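Local coordinates for protein inorganic pyrophosphatase (Shewanella sp. AS-11, PDB 6LL8) that probably hydrolyses inorganic diphosphate to two phosphates with the help of divalent metal ions, here magnesium, held in its active site, at residues P12-I17 against S43-F48; V114-T119 against L145-I150; S3-G8 against I35-G40. All coordinates share one frame; numbering follows the deposited sequence.

Overall arrangement
The three contacts illustrate how an alpha/beta domain changes its chemistry from framework to active site. Interaction 3 joins two neighbouring strands of the parallel sheet by backbone hydrogen bonds and apolar side chains, and it is partly open at its outer end. Interactions 1 and 2 are buried around the magnesium ions and the imidodiphosphate. In interaction 1 hydroxyls and a carboxylate link two helix starts, whereas interaction 2 packs a loop before a helix against the end of another helix. These two touch through E45 with S146 and D15 with N118, and they share two metal ions. Helix 14-29, which begins in interaction 1, connects the two strands of interaction 3.

Interaction 1: P12-I17 against S43-F48; sequences PDSDSI and SPETAF. With MG (magnesium ion), chain F; MG (magnesium ion), chain C; MG (magnesium ion), chain D; 2PN (imidodiphosphoric acid), chain I.
The carboxylate of E45 meets the hydroxyl of S14 at OE1, approached from the anti side and 27° out of the carboxylate plane. S14 OG donates to E45 OE1 over 2.6 Å, a short bond, and water 2 donates to the same oxygen, so two donors grip it; OE2 is held by S146. The second flat group, the carboxylate of D13, turns both oxygens to the metals. OD1 and OD2 chelate one magnesium ion, and OD2 bridges to a second. Here the DHH-family metal-binding sequence, running from H9 through D13 to D15, enters helix 14-29, and the start of helix 44-53 lies against it.

S14 reaches across because its OG stands anti to the carbonyl carbon (chi1 -62°). The T46 hydroxyl lies close by, with 2.8 Å between S14 OG and T46 OG1, although the proton of T46 could also serve another acceptor. Just beyond, the methyl T46 CG2 rests on I17 CG2 at 3.7 Å, the two side chains crossing at a slant, which gives the polar cluster an apolar flank. Water 1 ties P12 O to S43 N and T46 OG1, linking the chain just ahead of helix 14-29 to the N-cap and first turn of helix 44-53.

D13 has two roles: it binds metal and, as N-cap of helix 14-29, accepts from S16 N at OD1. D15, whose side chain leaves the backbone away from 43-48, places OD2 on a third magnesium ion, whose shell also holds D73, H95, D147 and O3 of the imidodiphosphate. The bridging oxygen D13 OD2 lies 2.1 Å from the chelated magnesium ion, in chain C, and 2.4 Å from the one in chain F.

Interaction 2: V114-T119 against L145-I150; sequences VGCSNT and LSDTVI. Unlike the reference sequence in segment 114-119: S117 (reference Arg). With MG (magnesium ion), chain D; MG (magnesium ion), chain F; 2PN (imidodiphosphoric acid), chain I.
The loop through G115 and C116 runs past D147 and T148, with C116 CA 5.6 Å from D147 CA, just where helix 117-128 begins and helix 134-147 ends. Beyond that end the chain turns at V149, whose positive phi and two bonds back into the last turn make a Schellman motif. G115 is fitted to this place by its lack of a side chain: a beta carbon there would clash with the methyl T148 CG2, which instead lies 3.9 Å from G115 CA. The G115 carbonyl comes close to D147, with G115 O 3.2 Å from D147 CB.

C116 packs next to it, its CB 3.8 Å from D147 CB. SG lies anti to the backbone N (chi1 -176°), a position from which it weakly accepts from N118 N and so caps helix 117-128. This meeting of a helix start and a helix end belongs to the metal centre of the DHH-type pyrophosphatases, where D147 serves two metals at once. Its chi1 of -96° departs from a staggered value, and the carboxylate is spread between the ions: OD2 lies 2.1 Å from the magnesium ion in chain D, and OD1 2.2 Å from the one in chain F. Each ion also takes an oxygen of the imidodiphosphate, O3 and O2 respectively, so the ligand spans the same pair.

The start of helix 117-128 also reaches a first-shell ligand, since S117 N and N118 ND2 both donate to D15. The T148 hydroxyl is bonded back to I144 O, and CG2 is the branch that faces G115.

Interaction 3: S3-G8 against I35-G40; sequences SMYVVG and IAARLG
Y5 and I35 share a first torsion: CG of Y5 and CG1 of I35 each stand anti to the carbonyl carbon, beside the backbone N (chi1 -72° and -62°), and the side chains run alongside each other in the same direction. The tyrosine ring meets I35 obliquely, Y5 CE1 lying 3.8 Å from I35 CG2, while A37 CB approaches CD1, nearer the root of the ring. At the outer end, I35 CD1 reaches S3 CB at 3.6 Å. K61 makes a cation-pi contact with the ring. An alanine in place of Y5 would probably open a gap beside I35 and A37 and leave K61 without its aromatic partner.

Towards the inner end, V7 continues this face. Its CG2, anti to the backbone N, meets L39 CG at 3.8 Å, the two side chains crossing at about a right angle. V6 and A36 point to the opposite face, where helix 14-29 covers them through L23 and A24.

The backbones are tied in parallel register. I35 N donates to M4 O, and V6 bonds both ways: V6 N to I35 O over 2.9 Å and A37 N to V6 O over 2.9 Å. Y5 adds a CA-H...O contact to the same I35 O. The short strand segments are inclined at 44° to each other, and beyond A37 N ordered waters meet the backbone: G8 N donates to water 6, which sits beside A37 O, and L39 N donates to water 7. L39 CD1 packs against G8 O at 3.4 Å.

Strand 4-7, helix 14-29 and strand 34-38 thus form a beta-alpha-beta crossover at the start of the parallel sheet of the DHH domain, whose strand 4-7 leads through G8 to the metal ligand H9.

Interaction 1: P12-I17 against S43-F48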
ATOM      1  N   PRO A  12       3.672  -4.613  -4.544  1.00  8.74           N
ATOM      2  CA  PRO A  12       2.258  -4.229  -4.575  1.00  8.41           C
ATOM      3  C   PRO A  12       1.491  -4.890  -3.437  1.00  8.42           C
ATOM      4  O   PRO A  12       1.701  -6.047  -3.104  1.00 10.08           O
ATOM      5  CB  PRO A  12       1.784  -4.751  -5.915  1.00  9.74           C
ATOM      6  CG  PRO A  12       2.739  -5.847  -6.279  1.00  9.74           C
ATOM      7  CD  PRO A  12       4.082  -5.366  -5.740  1.00 10.27           C
ATOM      8  N   ASP A  13       0.501  -4.154  -2.960  1.00  7.67           N
ATOM      9  CA  ASP A  13      -0.506  -4.646  -2.016  1.00  7.63           C
ATOM     10  C   ASP A  13      -1.842  -4.801  -2.729  1.00  7.05           C
ATOM     11  O   ASP A  13      -1.955  -4.611  -3.952  1.00  7.65           O
ATOM     12  CB  ASP A  13      -0.557  -3.745  -0.814  1.00  7.68           C
ATOM     13  CG  ASP A  13      -0.807  -2.278  -1.149  1.00  7.54           C
ATOM     14  OD1 ASP A  13      -1.202  -1.948  -2.291  1.00  7.78           O
ATOM     15  OD2 ASP A  13      -0.607  -1.411  -0.263  1.00  7.90           O
ATOM     16  N   SER A  14      -2.865  -5.158  -1.989  1.00  7.67           N
ATOM     17  CA  SER A  14      -4.175  -5.429  -2.581  1.00  8.35           C
ATOM     18  C   SER A  14      -4.706  -4.190  -3.289  1.00  7.58           C
ATOM     19  O   SER A  14      -5.335  -4.334  -4.351  1.00  8.46           O
ATOM     20  CB  SER A  14      -5.135  -5.976  -1.562  1.00  9.82           C
ATOM     21  OG  SER A  14      -4.670  -7.200  -1.061  1.00 11.11           O
ATOM     22  N   ASP A  15      -4.575  -3.015  -2.722  1.00  7.73           N
ATOM     23  CA  ASP A  15      -5.067  -1.816  -3.401  1.00  7.66           C
ATOM     24  C   ASP A  15      -4.389  -1.644  -4.747  1.00  7.46           C
ATOM     25  O   ASP A  15      -5.057  -1.379  -5.758  1.00  8.70           O
ATOM     26  CB  ASP A  15      -4.829  -0.610  -2.502  1.00  7.33           C
ATOM     27  CG  ASP A  15      -5.514   0.686  -2.847  1.00  8.86           C
ATOM     28  OD1 ASP A  15      -6.562   0.621  -3.556  1.00 10.36           O
ATOM     29  OD2 ASP A  15      -5.074   1.752  -2.357  1.00  8.28           O
ATOM     30  N   SER A  16      -3.084  -1.806  -4.806  1.00  7.58           N
ATOM     31  CA  SER A  16      -2.334  -1.663  -6.059  1.00  7.36           C
ATOM     32  C   SER A  16      -2.743  -2.726  -7.075  1.00  8.38           C
ATOM     33  O   SER A  16      -2.760  -2.430  -8.276  1.00  9.97           O
ATOM     34  CB  SER A  16      -0.841  -1.711  -5.802  1.00  8.49           C
ATOM     35  OG  SER A  16      -0.312  -0.460  -5.398  1.00  8.25           O
ATOM     36  N   ILE A  17      -2.947  -3.960  -6.660  1.00  7.82           N
ATOM     37  CA  ILE A  17      -3.296  -5.060  -7.591  1.00  8.00           C
ATOM     38  C   ILE A  17      -4.744  -4.916  -8.013  1.00  7.87           C
ATOM     39  O   ILE A  17      -5.080  -4.924  -9.212  1.00  8.55           O
ATOM     40  CB  ILE A  17      -3.007  -6.425  -6.958  1.00  8.12           C
ATOM     41  CG1 ILE A  17      -1.513  -6.585  -6.696  1.00  8.31           C
ATOM     42  CG2 ILE A  17      -3.593  -7.539  -7.791  1.00  9.27           C
ATOM     43  CD1 ILE A  17      -0.617  -6.591  -7.919  1.00  9.32           C
ATOM     44  N   SER A  43       1.184 -10.643  -2.406  1.00 10.46           N
ATOM     45  CA  SER A  43       1.137 -11.062  -1.007  1.00 10.85           C
ATOM     46  C   SER A  43       0.134 -12.196  -0.828  1.00 10.20           C
ATOM     47  O   SER A  43      -0.776 -12.380  -1.651  1.00 10.54           O
ATOM     48  CB  SER A  43       0.739  -9.915  -0.125  1.00 11.51           C
ATOM     49  OG  SER A  43      -0.634  -9.609  -0.349  1.00 12.60           O
ATOM     50  N   PRO A  44       0.255 -12.977   0.263  1.00  9.82           N
ATOM     51  CA  PRO A  44      -0.798 -13.944   0.580  1.00 10.18           C
ATOM     52  C   PRO A  44      -2.195 -13.343   0.648  1.00  9.60           C
ATOM     53  O   PRO A  44      -3.150 -13.965   0.185  1.00 10.14           O
ATOM     54  CB  PRO A  44      -0.333 -14.585   1.879  1.00 12.15           C
ATOM     55  CG  PRO A  44       1.188 -14.483   1.797  1.00 14.08           C
ATOM     56  CD  PRO A  44       1.440 -13.134   1.133  1.00 11.65           C
ATOM     57  N   GLU A  45      -2.312 -12.157   1.232  1.00  9.53           N
ATOM     58  CA  GLU A  45      -3.642 -11.510   1.330  1.00  9.52           C
ATOM     59  C   GLU A  45      -4.197 -11.270  -0.063  1.00  8.77           C
ATOM     60  O   GLU A  45      -5.385 -11.540  -0.342  1.00  9.22           O
ATOM     61  CB  GLU A  45      -3.527 -10.179   2.075  1.00 10.69           C
ATOM     62  CG  GLU A  45      -4.842  -9.466   2.242  1.00 11.90           C
ATOM     63  CD  GLU A  45      -4.866  -7.973   2.381  1.00 14.64           C
ATOM     64  OE1 GLU A  45      -4.525  -7.272   1.485  1.00 18.66           O
ATOM     65  OE2 GLU A  45      -5.366  -7.563   3.394  1.00 20.19           O
ATOM     66  N   THR A  46      -3.394 -10.725  -0.973  1.00  9.49           N
ATOM     67  CA  THR A  46      -3.900 -10.416  -2.316  1.00  9.29           C
ATOM     68  C   THR A  46      -4.242 -11.702  -3.053  1.00  8.83           C
ATOM     69  O   THR A  46      -5.243 -11.759  -3.766  1.00  9.66           O
ATOM     70  CB  THR A  46      -2.925  -9.563  -3.127  1.00 10.40           C
ATOM     71  OG1 THR A  46      -2.563  -8.416  -2.347  1.00 11.31           O
ATOM     72  CG2 THR A  46      -3.538  -9.131  -4.436  1.00 12.44           C
ATOM     73  N   ALA A  47      -3.428 -12.739  -2.909  1.00  9.13           N
ATOM     74  CA  ALA A  47      -3.737 -14.026  -3.552  1.00  9.26           C
ATOM     75  C   ALA A  47      -5.100 -14.517  -3.062  1.00  9.46           C
ATOM     76  O   ALA A  47      -5.877 -15.059  -3.850  1.00 10.69           O
ATOM     77  CB  ALA A  47      -2.623 -15.011  -3.281  1.00 10.71           C
ATOM     78  N   PHE A  48      -5.358 -14.386  -1.763  1.00  8.64           N
ATOM     79  CA  PHE A  48      -6.637 -14.790  -1.164  1.00  9.22           C
ATOM     80  C   PHE A  48      -7.780 -14.049  -1.816  1.00  9.34           C
ATOM     81  O   PHE A  48      -8.820 -14.639  -2.171  1.00  9.99           O
ATOM     82  CB  PHE A  48      -6.557 -14.568   0.345  1.00 10.46           C
ATOM     83  CG  PHE A  48      -7.836 -14.807   1.102  1.00 11.03           C
ATOM     84  CD1 PHE A  48      -8.118 -16.061   1.582  1.00 12.22           C
ATOM     85  CD2 PHE A  48      -8.750 -13.785   1.338  1.00 14.81           C
ATOM     86  CE1 PHE A  48      -9.295 -16.310   2.267  1.00 14.29           C
ATOM     87  CE2 PHE A  48      -9.927 -14.032   2.046  1.00 18.71           C
ATOM     88  CZ  PHE A  48     -10.170 -15.295   2.519  1.00 16.67           C
TER
HETATM   89 MG    MG F 404      -2.642  -0.907   0.961  1.00 10.37          MG
HETATM   90 MG    MG C 401      -0.819   0.254  -1.474  1.00  6.59          MG
HETATM   91 MG    MG D 402      -3.634   2.196  -0.883  1.00  7.30          MG
HETATM   92  P1  2PN I 407      -1.165   1.961   1.101  1.00  7.60           P
HETATM   93  O1  2PN I 407      -0.312   1.576  -0.106  1.00  7.96           O
HETATM   94  O2  2PN I 407      -1.491   0.778   1.972  1.00  7.90           O
HETATM   95  O3  2PN I 407      -2.403   2.724   0.669  1.00  7.99           O
HETATM   96  N1  2PN I 407      -0.264   3.007   1.996  1.00  7.29           N
HETATM   97  P2  2PN I 407       0.494   2.935   3.461  1.00  8.36           P
HETATM   98  O4  2PN I 407       1.919   3.398   3.173  1.00  9.41           O
HETATM   99  O5  2PN I 407       0.473   1.499   3.937  1.00  8.34           O
HETATM  100  O6  2PN I 407      -0.228   3.875   4.396  1.00  8.99           O
HETATM  101  O   HOH W   1      -0.018  -8.185  -3.373  1.00 12.68           O
HETATM  102  O   HOH W   2      -2.843  -5.447   1.345  1.00 29.27           O
HETATM  103  O   HOH W   3      -3.850  -2.847   0.201  1.00 11.34           O
HETATM  104  O   HOH W   4      -1.961  -1.813   3.053  1.00 10.78           O

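Interaction 2: V114-T119 against L145-I150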
ATOM      1  N   VAL A 114      -8.439   9.917   1.037  1.00  8.11           N
ATOM      2  CA  VAL A 114      -9.391   8.925   1.519  1.00  8.57           C
ATOM      3  C   VAL A 114      -8.641   7.672   1.933  1.00  7.55           C
ATOM      4  O   VAL A 114      -7.409   7.554   1.857  1.00  8.27           O
ATOM      5  CB  VAL A 114     -10.491   8.662   0.489  1.00  8.79           C
ATOM      6  CG1 VAL A 114     -11.317   9.936   0.277  1.00 10.52           C
ATOM      7  CG2 VAL A 114      -9.928   8.096  -0.820  1.00  9.58           C
ATOM      8  N   GLY A 115      -9.399   6.688   2.370  1.00  8.00           N
ATOM      9  CA  GLY A 115      -8.819   5.450   2.898  1.00  8.74           C
ATOM     10  C   GLY A 115      -8.242   4.492   1.897  1.00  8.82           C
ATOM     11  O   GLY A 115      -7.448   3.663   2.307  1.00  9.22           O
ATOM     12  N   CYS A 116      -8.605   4.569   0.626  1.00  8.21           N
ATOM     13  CA  CYS A 116      -8.185   3.540  -0.336  1.00  7.56           C
ATOM     14  C   CYS A 116      -8.207   4.096  -1.755  1.00  7.87           C
ATOM     15  O   CYS A 116      -9.168   4.798  -2.108  1.00  8.33           O
ATOM     16  CB  CYS A 116      -9.082   2.334  -0.188  1.00  8.38           C
ATOM     17  SG  CYS A 116      -8.599   0.944  -1.223  1.00  9.39           S
ATOM     18  N   SER A 117      -7.231   3.729  -2.582  1.00  7.56           N
ATOM     19  CA  SER A 117      -7.281   4.143  -3.989  1.00  7.38           C
ATOM     20  C   SER A 117      -8.543   3.624  -4.651  1.00  7.33           C
ATOM     21  O   SER A 117      -9.099   4.288  -5.545  1.00  8.08           O
ATOM     22  CB  SER A 117      -6.086   3.639  -4.770  1.00  8.73           C
ATOM     23  OG  SER A 117      -4.854   4.116  -4.286  1.00  8.97           O
ATOM     24  N   ASN A 118      -9.004   2.443  -4.287  1.00  7.34           N
ATOM     25  CA  ASN A 118     -10.199   1.847  -4.917  1.00  7.84           C
ATOM     26  C   ASN A 118     -11.454   2.637  -4.582  1.00  7.91           C
ATOM     27  O   ASN A 118     -12.411   2.545  -5.369  1.00  8.41           O
ATOM     28  CB  ASN A 118     -10.337   0.355  -4.601  1.00  8.24           C
ATOM     29  CG  ASN A 118      -9.520  -0.520  -5.525  1.00  9.19           C
ATOM     30  OD1 ASN A 118     -10.024  -0.871  -6.600  1.00 12.20           O
ATOM     31  ND2 ASN A 118      -8.261  -0.792  -5.199  1.00  9.62           N
ATOM     32  N   THR A 119     -11.472   3.400  -3.497  1.00  7.38           N
ATOM     33  CA  THR A 119     -12.601   4.331  -3.232  1.00  7.83           C
ATOM     34  C   THR A 119     -12.646   5.371  -4.344  1.00  7.83           C
ATOM     35  O   THR A 119     -13.740   5.737  -4.839  1.00  8.78           O
ATOM     36  CB  THR A 119     -12.474   4.930  -1.847  1.00  8.45           C
ATOM     37  OG1 THR A 119     -12.511   3.838  -0.929  1.00  9.06           O
ATOM     38  CG2 THR A 119     -13.552   5.937  -1.534  1.00  9.67           C
ATOM     39  N   LEU A 145     -11.459  -2.552   2.458  1.00  8.70           N
ATOM     40  CA  LEU A 145     -11.432  -3.149   3.807  1.00  9.63           C
ATOM     41  C   LEU A 145     -10.000  -3.327   4.284  1.00 10.12           C
ATOM     42  O   LEU A 145      -9.713  -3.169   5.478  1.00 10.70           O
ATOM     43  CB  LEU A 145     -12.168  -4.482   3.782  1.00 10.60           C
ATOM     44  CG  LEU A 145     -13.681  -4.384   3.695  1.00 11.57           C
ATOM     45  CD1 LEU A 145     -14.232  -5.733   3.264  1.00 13.08           C
ATOM     46  CD2 LEU A 145     -14.298  -3.932   5.003  1.00 12.71           C
ATOM     47  N   SER A 146      -9.077  -3.679   3.401  1.00  9.28           N
ATOM     48  CA  SER A 146      -7.661  -3.874   3.763  1.00 10.46           C
ATOM     49  C   SER A 146      -7.025  -2.526   4.090  1.00  9.02           C
ATOM     50  O   SER A 146      -6.435  -2.368   5.174  1.00  9.82           O
ATOM     51  CB  SER A 146      -6.935  -4.587   2.655  1.00 13.46           C
ATOM     52  OG  SER A 146      -5.647  -4.898   3.103  1.00 18.98           O
ATOM     53  N   ASP A 147      -7.103  -1.587   3.167  1.00  8.84           N
ATOM     54  CA  ASP A 147      -6.436  -0.286   3.378  1.00  9.07           C
ATOM     55  C   ASP A 147      -6.985   0.452   4.589  1.00  8.61           C
ATOM     56  O   ASP A 147      -6.227   1.131   5.273  1.00  9.97           O
ATOM     57  CB  ASP A 147      -6.591   0.593   2.150  1.00  9.37           C
ATOM     58  CG  ASP A 147      -5.411   0.530   1.213  1.00  9.83           C
ATOM     59  OD1 ASP A 147      -4.798  -0.530   1.154  1.00 11.46           O
ATOM     60  OD2 ASP A 147      -5.162   1.498   0.448  1.00  8.69           O
ATOM     61  N   THR A 148      -8.273   0.324   4.870  1.00  8.01           N
ATOM     62  CA  THR A 148      -8.871   1.014   6.006  1.00  9.04           C
ATOM     63  C   THR A 148      -8.804   0.183   7.284  1.00  9.09           C
ATOM     64  O   THR A 148      -9.287   0.662   8.315  1.00  9.63           O
ATOM     65  CB  THR A 148     -10.307   1.417   5.752  1.00  8.62           C
ATOM     66  OG1 THR A 148     -11.154   0.280   5.671  1.00  9.31           O
ATOM     67  CG2 THR A 148     -10.466   2.324   4.556  1.00  9.54           C
ATOM     68  N   VAL A 149      -8.235  -1.001   7.230  1.00  9.06           N
ATOM     69  CA  VAL A 149      -8.151  -1.872   8.427  1.00  9.14           C
ATOM     70  C   VAL A 149      -9.565  -2.071   8.985  1.00  9.17           C
ATOM     71  O   VAL A 149      -9.845  -1.843  10.178  1.00  9.68           O
ATOM     72  CB  VAL A 149      -7.114  -1.408   9.464  1.00  9.09           C
ATOM     73  CG1 VAL A 149      -6.884  -2.502  10.505  1.00 11.42           C
ATOM     74  CG2 VAL A 149      -5.810  -1.020   8.791  1.00 10.52           C
ATOM     75  N   ILE A 150     -10.472  -2.501   8.130  1.00  9.17           N
ATOM     76  CA  ILE A 150     -11.869  -2.763   8.548  1.00  9.47           C
ATOM     77  C   ILE A 150     -12.431  -1.506   9.207  1.00  9.53           C
ATOM     78  O   ILE A 150     -13.145  -1.573  10.228  1.00 11.17           O
ATOM     79  CB  ILE A 150     -12.016  -4.011   9.434  1.00  9.97           C
ATOM     80  CG1 ILE A 150     -10.981  -5.109   9.169  1.00 11.51           C
ATOM     81  CG2 ILE A 150     -13.436  -4.542   9.288  1.00 12.06           C
ATOM     82  CD1 ILE A 150     -11.037  -6.296  10.139  1.00 12.35           C
TER
HETATM   83 MG    MG D 402      -3.634   2.196  -0.883  1.00  7.30          MG
HETATM   84 MG    MG F 404      -2.642  -0.907   0.961  1.00 10.37          MG
HETATM   85  P1  2PN I 407      -1.165   1.961   1.101  1.00  7.60           P
HETATM   86  O1  2PN I 407      -0.312   1.576  -0.106  1.00  7.96           O
HETATM   87  O2  2PN I 407      -1.491   0.778   1.972  1.00  7.90           O
HETATM   88  O3  2PN I 407      -2.403   2.724   0.669  1.00  7.99           O
HETATM   89  N1  2PN I 407      -0.264   3.007   1.996  1.00  7.29           N
HETATM   90  P2  2PN I 407       0.494   2.935   3.461  1.00  8.36           P
HETATM   91  O4  2PN I 407       1.919   3.398   3.173  1.00  9.41           O
HETATM   92  O5  2PN I 407       0.473   1.499   3.937  1.00  8.34           O
HETATM   93  O6  2PN I 407      -0.228   3.875   4.396  1.00  8.99           O
HETATM   94  O   HOH W   5      -5.302   4.172   3.937  1.00 10.07           O
HETATM   95  O   HOH W   4      -1.961  -1.813   3.053  1.00 10.78           O
HETATM   96  O   HOH W   3      -3.850  -2.847   0.201  1.00 11.34           O

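Interaction 3: S3-G8 against I35-G40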
ATOM      1  N   SER A   3      -2.083  -0.297 -25.831  1.00 11.73           N
ATOM      2  CA  SER A   3      -2.808  -0.130 -24.535  1.00 10.27           C
ATOM      3  C   SER A   3      -1.922   0.609 -23.553  1.00  9.66           C
ATOM      4  O   SER A   3      -0.716   0.373 -23.584  1.00 10.78           O
ATOM      5  CB  SER A   3      -3.184  -1.466 -23.928  1.00 10.04           C
ATOM      6  OG  SER A   3      -4.213  -2.135 -24.649  1.00 11.71           O
ATOM      7  N   MET A   4      -2.519   1.424 -22.714  1.00  9.34           N
ATOM      8  CA  MET A   4      -1.833   1.909 -21.507  1.00  9.25           C
ATOM      9  C   MET A   4      -1.669   0.746 -20.539  1.00  9.12           C
ATOM     10  O   MET A   4      -2.462  -0.208 -20.559  1.00 10.32           O
ATOM     11  CB  MET A   4      -2.610   3.050 -20.849  1.00  9.84           C
ATOM     12  CG  MET A   4      -3.876   2.618 -20.119  1.00 10.08           C
ATOM     13  SD  MET A   4      -4.829   3.968 -19.440  1.00 11.71           S
ATOM     14  CE  MET A   4      -5.783   4.418 -20.893  1.00 12.71           C
ATOM     15  N   TYR A   5      -0.689   0.862 -19.672  1.00  8.39           N
ATOM     16  CA  TYR A   5      -0.529  -0.064 -18.544  1.00  8.54           C
ATOM     17  C   TYR A   5      -0.959   0.637 -17.282  1.00  8.21           C
ATOM     18  O   TYR A   5      -0.533   1.756 -17.003  1.00 10.31           O
ATOM     19  CB  TYR A   5       0.913  -0.548 -18.446  1.00  8.73           C
ATOM     20  CG  TYR A   5       1.274  -1.495 -19.548  1.00  9.08           C
ATOM     21  CD1 TYR A   5       1.039  -2.844 -19.419  1.00  9.15           C
ATOM     22  CD2 TYR A   5       1.873  -1.048 -20.703  1.00 10.82           C
ATOM     23  CE1 TYR A   5       1.348  -3.732 -20.427  1.00 10.12           C
ATOM     24  CE2 TYR A   5       2.195  -1.929 -21.716  1.00 12.73           C
ATOM     25  CZ  TYR A   5       1.938  -3.271 -21.580  1.00 11.92           C
ATOM     26  OH  TYR A   5       2.274  -4.141 -22.572  1.00 15.46           O
ATOM     27  N   VAL A   6      -1.760  -0.057 -16.495  1.00  8.02           N
ATOM     28  CA  VAL A   6      -2.260   0.426 -15.202  1.00  7.72           C
ATOM     29  C   VAL A   6      -1.503  -0.310 -14.119  1.00  7.70           C
ATOM     30  O   VAL A   6      -1.579  -1.551 -14.085  1.00  8.61           O
ATOM     31  CB  VAL A   6      -3.777   0.216 -15.085  1.00  8.53           C
ATOM     32  CG1 VAL A   6      -4.263   0.876 -13.806  1.00  9.57           C
ATOM     33  CG2 VAL A   6      -4.516   0.756 -16.299  1.00  9.36           C
ATOM     34  N   VAL A   7      -0.732   0.391 -13.300  1.00  7.86           N
ATOM     35  CA  VAL A   7       0.212  -0.311 -12.408  1.00  8.41           C
ATOM     36  C   VAL A   7       0.397   0.480 -11.115  1.00  8.10           C
ATOM     37  O   VAL A   7       0.594   1.700 -11.108  1.00  8.04           O
ATOM     38  CB  VAL A   7       1.516  -0.620 -13.125  1.00 10.50           C
ATOM     39  CG1 VAL A   7       2.219   0.613 -13.561  1.00 12.29           C
ATOM     40  CG2 VAL A   7       2.433  -1.471 -12.281  1.00 11.67           C
ATOM     41  N   GLY A   8       0.366  -0.274 -10.034  1.00  7.76           N
ATOM     42  CA  GLY A   8       0.572   0.259  -8.690  1.00  7.73           C
ATOM     43  C   GLY A   8       2.007   0.195  -8.242  1.00  7.27           C
ATOM     44  O   GLY A   8       2.931   0.063  -9.031  1.00  8.56           O
ATOM     45  N   ILE A  35      -4.247  -2.317 -20.004  1.00  8.30           N
ATOM     46  CA  ILE A  35      -3.765  -3.611 -19.476  1.00  9.33           C
ATOM     47  C   ILE A  35      -3.375  -3.369 -18.019  1.00  8.40           C
ATOM     48  O   ILE A  35      -2.555  -2.501 -17.738  1.00  9.03           O
ATOM     49  CB  ILE A  35      -2.572  -4.141 -20.280  1.00  9.34           C
ATOM     50  CG1 ILE A  35      -2.967  -4.387 -21.733  1.00 11.35           C
ATOM     51  CG2 ILE A  35      -2.013  -5.397 -19.633  1.00 10.35           C
ATOM     52  CD1 ILE A  35      -1.800  -4.571 -22.651  1.00 13.29           C
ATOM     53  N   ALA A  36      -3.892  -4.181 -17.106  1.00  8.20           N
ATOM     54  CA  ALA A  36      -3.449  -4.188 -15.703  1.00  8.47           C
ATOM     55  C   ALA A  36      -2.097  -4.866 -15.575  1.00  8.88           C
ATOM     56  O   ALA A  36      -1.859  -5.921 -16.193  1.00  9.63           O
ATOM     57  CB  ALA A  36      -4.446  -4.876 -14.829  1.00  9.30           C
ATOM     58  N   ALA A  37      -1.209  -4.316 -14.779  1.00  8.55           N
ATOM     59  CA  ALA A  37       0.106  -4.905 -14.578  1.00  8.76           C
ATOM     60  C   ALA A  37       0.500  -4.817 -13.111  1.00  8.30           C
ATOM     61  O   ALA A  37      -0.147  -4.129 -12.305  1.00  9.18           O
ATOM     62  CB  ALA A  37       1.128  -4.272 -15.479  1.00 10.09           C
ATOM     63  N   ARG A  38       1.588  -5.488 -12.789  1.00  9.03           N
ATOM     64  CA  ARG A  38       2.160  -5.494 -11.444  1.00  9.10           C
ATOM     65  C   ARG A  38       3.688  -5.482 -11.519  1.00  8.92           C
ATOM     66  O   ARG A  38       4.265  -6.065 -12.442  1.00 10.02           O
ATOM     67  CB  ARG A  38       1.687  -6.678 -10.618  1.00  9.50           C
ATOM     68  CG  ARG A  38       2.069  -8.041 -11.172  1.00  9.54           C
ATOM     69  CD  ARG A  38       1.380  -9.166 -10.425  1.00 10.68           C
ATOM     70  NE  ARG A  38       1.535 -10.428 -11.122  1.00 11.69           N
ATOM     71  CZ  ARG A  38       2.467 -11.340 -10.920  1.00 12.32           C
ATOM     72  NH1 ARG A  38       3.374 -11.202  -9.982  1.00 14.51           N
ATOM     73  NH2 ARG A  38       2.439 -12.436 -11.655  1.00 14.76           N
ATOM     74  N   LEU A  39       4.302  -4.895 -10.510  1.00  9.17           N
ATOM     75  CA  LEU A  39       5.773  -4.769 -10.397  1.00  9.76           C
ATOM     76  C   LEU A  39       6.382  -5.819  -9.487  1.00 11.05           C
ATOM     77  O   LEU A  39       7.587  -5.773  -9.283  1.00 13.44           O
ATOM     78  CB  LEU A  39       6.111  -3.394  -9.865  1.00 10.01           C
ATOM     79  CG  LEU A  39       5.913  -2.251 -10.832  1.00 11.51           C
ATOM     80  CD1 LEU A  39       6.010  -0.877 -10.164  1.00 11.15           C
ATOM     81  CD2 LEU A  39       6.924  -2.331 -11.965  1.00 17.63           C
ATOM     82  N   GLY A  40       5.595  -6.716  -8.935  1.00 10.45           N
ATOM     83  CA  GLY A  40       6.107  -7.739  -8.025  1.00 11.44           C
ATOM     84  C   GLY A  40       5.110  -8.848  -7.866  1.00 10.98           C
ATOM     85  O   GLY A  40       4.031  -8.817  -8.449  1.00 10.91           O
TER
HETATM   86  O   HOH W   6      -0.282  -3.093  -9.746  1.00  9.62           O
HETATM   87  O   HOH W   7       2.640  -3.213  -8.845  1.00 11.28           O